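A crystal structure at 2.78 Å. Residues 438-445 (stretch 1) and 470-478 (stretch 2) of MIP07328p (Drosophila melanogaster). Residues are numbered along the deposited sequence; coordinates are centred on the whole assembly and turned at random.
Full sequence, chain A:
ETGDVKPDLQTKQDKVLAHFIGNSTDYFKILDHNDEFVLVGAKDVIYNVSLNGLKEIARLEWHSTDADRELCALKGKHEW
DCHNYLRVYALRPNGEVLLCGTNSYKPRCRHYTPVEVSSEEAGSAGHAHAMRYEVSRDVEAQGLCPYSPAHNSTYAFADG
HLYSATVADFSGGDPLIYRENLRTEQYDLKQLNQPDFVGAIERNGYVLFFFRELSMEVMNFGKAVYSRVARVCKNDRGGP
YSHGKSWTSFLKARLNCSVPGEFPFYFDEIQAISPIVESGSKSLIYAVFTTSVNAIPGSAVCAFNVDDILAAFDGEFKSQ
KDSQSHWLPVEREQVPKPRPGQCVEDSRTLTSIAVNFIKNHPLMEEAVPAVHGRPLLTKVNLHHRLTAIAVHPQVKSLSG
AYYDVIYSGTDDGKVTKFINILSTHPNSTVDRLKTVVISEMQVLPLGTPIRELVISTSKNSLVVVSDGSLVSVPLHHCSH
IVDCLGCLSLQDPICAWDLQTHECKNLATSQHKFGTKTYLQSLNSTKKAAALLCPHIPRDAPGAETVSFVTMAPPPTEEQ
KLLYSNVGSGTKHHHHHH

Stretch 1, residues 438-445: ISEMQVLP
Stretch 2, residues 470-478: LVSVPLHHC

Two extended segments can pack without sharing a backbone hydrogen bond, and residues 438-445 and 470-478 of MIP07328p illustrate how side chains alone then define the contact. Residues 438-442 end a strand that begins earlier in the chain, as do residues 470-474; beyond these the chain is loop or turn. The segments run nearly antiparallel, their end-to-end directions 161° apart. The register follows from the CA-CA distances: 9.5 Å from Ser439 CA to His477 CA, 7.6 Å from Val443 CA to Val473 CA and 7.7 Å from Leu444 CA to Val471 CA. Such spacings leave room for a layer of side chains, and no hydrogen bond crosses it.

From Ser439 to Gln442 phi/psi are -161/154, -137/105, -124/151 and -79/123; Ser439 and Met441 point toward the partner, Glu440 and Gln442 are out of reach. Ile438 (-78/-53) also points toward it, but makes no contact. Val443 (-107/-54) breaks the extended course yet still points toward the partner; Leu444 returns to -90/167. Across the gap, Leu470 to Val473 remain extended (-116/131, -126/131, -104/121 and -125/155), and the alternation is clear: Val471 and Val473 point toward, Leu470 and Ser472 away. Pro474 (-63/137), Leu475 (-66/-33) and His476 (-142/131) carry the chain to His477 (-91/32).

The apolar part of the contact centres on three valines and a leucine. Val443, with chi1 t, places CG1 3.7 Å from Val473 CG1 and 4.0 Å from Val471 CG1, so one methyl meets both neighbours. Val473 is m and Val471 t. Leu444 starts sideways, but its m,t rotamer brings the side-chain end nearer, with CD2 3.6 Å from Val471 CG2. These are van der Waals contacts among buried residues.

Toward the other end, the partner is aromatic. His477 (chi1 m, chi2 -85°) presents a ring face to Met441, whose m,t,t conformation extends its terminal methyl over it. Met441 CE lies 3.8 Å from the centroid of the His477 ring, 18° off the normal, a CH-pi contact; its closest ring atom is His477 NE2, 3.6 Å from CE. Met441 SD sits obliquely, 4.4 Å from the same centroid and 29° off the normal. Ser439 (chi1 p) approaches more loosely, its OG 4.3 Å from His477 NE2, a nitrogen hydrogen-bonded elsewhere in the structure.

Within the first stretch, Gln442 (t,p, chi3 41°) reaches forward along its own chain: Gln442 NE2 donates to Leu444 O at 2.9 Å, with an N-H...O angle of 165°, linking the last strand residue to the loop or turn that follows.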

# COMPACT_ATOMS: atom_id res chain seq x y z
N ILE A 438 -12.58 1.01 -17.00
CA ILE A 438 -13.47 2.16 -17.09
C ILE A 438 -12.82 3.29 -17.89
O ILE A 438 -13.41 3.80 -18.85
CB ILE A 438 -13.88 2.63 -15.69
CG1 ILE A 438 -14.65 1.52 -14.97
CG2 ILE A 438 -14.72 3.89 -15.77
CD1 ILE A 438 -14.98 1.85 -13.53
N SER A 439 -11.61 3.69 -17.51
CA SER A 439 -10.92 4.76 -18.20
C SER A 439 -9.43 4.69 -17.90
O SER A 439 -9.02 4.18 -16.85
CB SER A 439 -11.46 6.14 -17.81
OG SER A 439 -11.12 6.45 -16.47
N GLU A 440 -8.63 5.21 -18.83
CA GLU A 440 -7.20 5.41 -18.62
C GLU A 440 -6.85 6.79 -19.17
O GLU A 440 -6.79 6.97 -20.39
CB GLU A 440 -6.36 4.33 -19.29
CG GLU A 440 -4.87 4.45 -19.00
CD GLU A 440 -4.04 3.36 -19.68
OE1 GLU A 440 -3.64 3.56 -20.85
OE2 GLU A 440 -3.79 2.32 -19.04
N MET A 441 -6.63 7.75 -18.28
CA MET A 441 -6.41 9.13 -18.67
C MET A 441 -5.09 9.64 -18.12
O MET A 441 -4.62 9.19 -17.07
CB MET A 441 -7.55 10.04 -18.18
CG MET A 441 -8.94 9.51 -18.48
SD MET A 441 -10.20 10.78 -18.22
CE MET A 441 -11.70 9.81 -18.31
N GLN A 442 -4.50 10.58 -18.84
CA GLN A 442 -3.29 11.26 -18.37
C GLN A 442 -3.69 12.33 -17.36
O GLN A 442 -4.51 13.20 -17.66
CB GLN A 442 -2.55 11.89 -19.55
CG GLN A 442 -1.18 12.44 -19.20
CD GLN A 442 -0.16 11.35 -18.97
OE1 GLN A 442 -0.12 10.36 -19.70
NE2 GLN A 442 0.67 11.51 -17.95
N VAL A 443 -3.13 12.25 -16.16
CA VAL A 443 -3.43 13.18 -15.08
C VAL A 443 -2.26 14.14 -14.84
O VAL A 443 -2.44 15.36 -14.85
CB VAL A 443 -3.80 12.43 -13.78
CG1 VAL A 443 -3.87 13.40 -12.61
CG2 VAL A 443 -5.12 11.70 -13.95
N LEU A 444 -1.08 13.61 -14.61
CA LEU A 444 0.12 14.41 -14.38
C LEU A 444 0.82 14.68 -15.70
O LEU A 444 0.49 14.09 -16.73
CB LEU A 444 1.04 13.67 -13.41
CG LEU A 444 0.51 13.40 -12.01
CD1 LEU A 444 1.61 12.81 -11.13
CD2 LEU A 444 -0.06 14.66 -11.39
N PRO A 445 1.77 15.62 -15.72
CA PRO A 445 2.63 15.77 -16.90
C PRO A 445 3.26 14.44 -17.29
O PRO A 445 3.59 13.61 -16.44
CB PRO A 445 3.68 16.79 -16.45
CG PRO A 445 2.96 17.62 -15.46
CD PRO A 445 2.01 16.69 -14.74
N LEU A 470 0.20 17.85 -5.49
CA LEU A 470 -1.06 17.14 -5.33
C LEU A 470 -2.01 17.65 -6.40
O LEU A 470 -2.16 18.86 -6.58
CB LEU A 470 -1.68 17.37 -3.94
CG LEU A 470 -0.83 17.18 -2.69
CD1 LEU A 470 -1.71 17.31 -1.46
CD2 LEU A 470 -0.12 15.84 -2.70
N VAL A 471 -2.65 16.72 -7.12
CA VAL A 471 -3.57 17.07 -8.19
C VAL A 471 -4.90 16.39 -7.93
O VAL A 471 -4.95 15.19 -7.64
CB VAL A 471 -3.01 16.66 -9.57
CG1 VAL A 471 -4.06 16.86 -10.65
CG2 VAL A 471 -1.76 17.47 -9.89
N SER A 472 -5.98 17.16 -8.02
CA SER A 472 -7.33 16.66 -7.78
C SER A 472 -8.05 16.47 -9.11
O SER A 472 -8.20 17.42 -9.88
CB SER A 472 -8.11 17.62 -6.89
OG SER A 472 -9.42 17.15 -6.64
N VAL A 473 -8.48 15.24 -9.38
CA VAL A 473 -9.28 14.93 -10.57
C VAL A 473 -10.56 14.25 -10.11
O VAL A 473 -10.58 13.66 -9.01
CB VAL A 473 -8.49 14.06 -11.56
CG1 VAL A 473 -7.22 14.78 -12.01
CG2 VAL A 473 -8.16 12.71 -10.95
N PRO A 474 -11.64 14.30 -10.88
CA PRO A 474 -12.91 13.72 -10.40
C PRO A 474 -12.80 12.21 -10.19
O PRO A 474 -12.24 11.49 -11.02
CB PRO A 474 -13.90 14.06 -11.51
CG PRO A 474 -13.07 14.32 -12.72
CD PRO A 474 -11.81 14.95 -12.19
N LEU A 475 -13.35 11.75 -9.08
CA LEU A 475 -13.36 10.32 -8.78
C LEU A 475 -14.22 9.54 -9.78
O LEU A 475 -13.90 8.39 -10.10
CB LEU A 475 -13.85 10.08 -7.35
CG LEU A 475 -13.77 8.65 -6.80
CD1 LEU A 475 -12.33 8.28 -6.49
CD2 LEU A 475 -14.65 8.51 -5.57
N HIS A 476 -15.29 10.15 -10.26
CA HIS A 476 -16.16 9.54 -11.26
C HIS A 476 -16.62 10.62 -12.22
O HIS A 476 -17.07 11.69 -11.80
CB HIS A 476 -17.37 8.86 -10.60
CG HIS A 476 -17.00 7.72 -9.70
ND1 HIS A 476 -16.69 6.47 -10.17
CD2 HIS A 476 -16.90 7.65 -8.35
CE1 HIS A 476 -16.41 5.67 -9.15
NE2 HIS A 476 -16.53 6.37 -8.04
N HIS A 477 -16.51 10.34 -13.52
CA HIS A 477 -16.76 11.32 -14.56
C HIS A 477 -18.21 11.33 -15.04
O HIS A 477 -18.45 11.60 -16.23
CB HIS A 477 -15.82 11.09 -15.74
CG HIS A 477 -14.38 10.91 -15.35
ND1 HIS A 477 -13.53 11.97 -15.14
CD2 HIS A 477 -13.65 9.79 -15.13
CE1 HIS A 477 -12.33 11.51 -14.81
NE2 HIS A 477 -12.38 10.19 -14.80
N CYS A 478 -19.17 11.02 -14.17
CA CYS A 478 -20.57 11.02 -14.61
C CYS A 478 -21.00 12.42 -15.03
O CYS A 478 -21.58 12.60 -16.11
CB CYS A 478 -21.48 10.50 -13.50
SG CYS A 478 -20.99 8.96 -12.68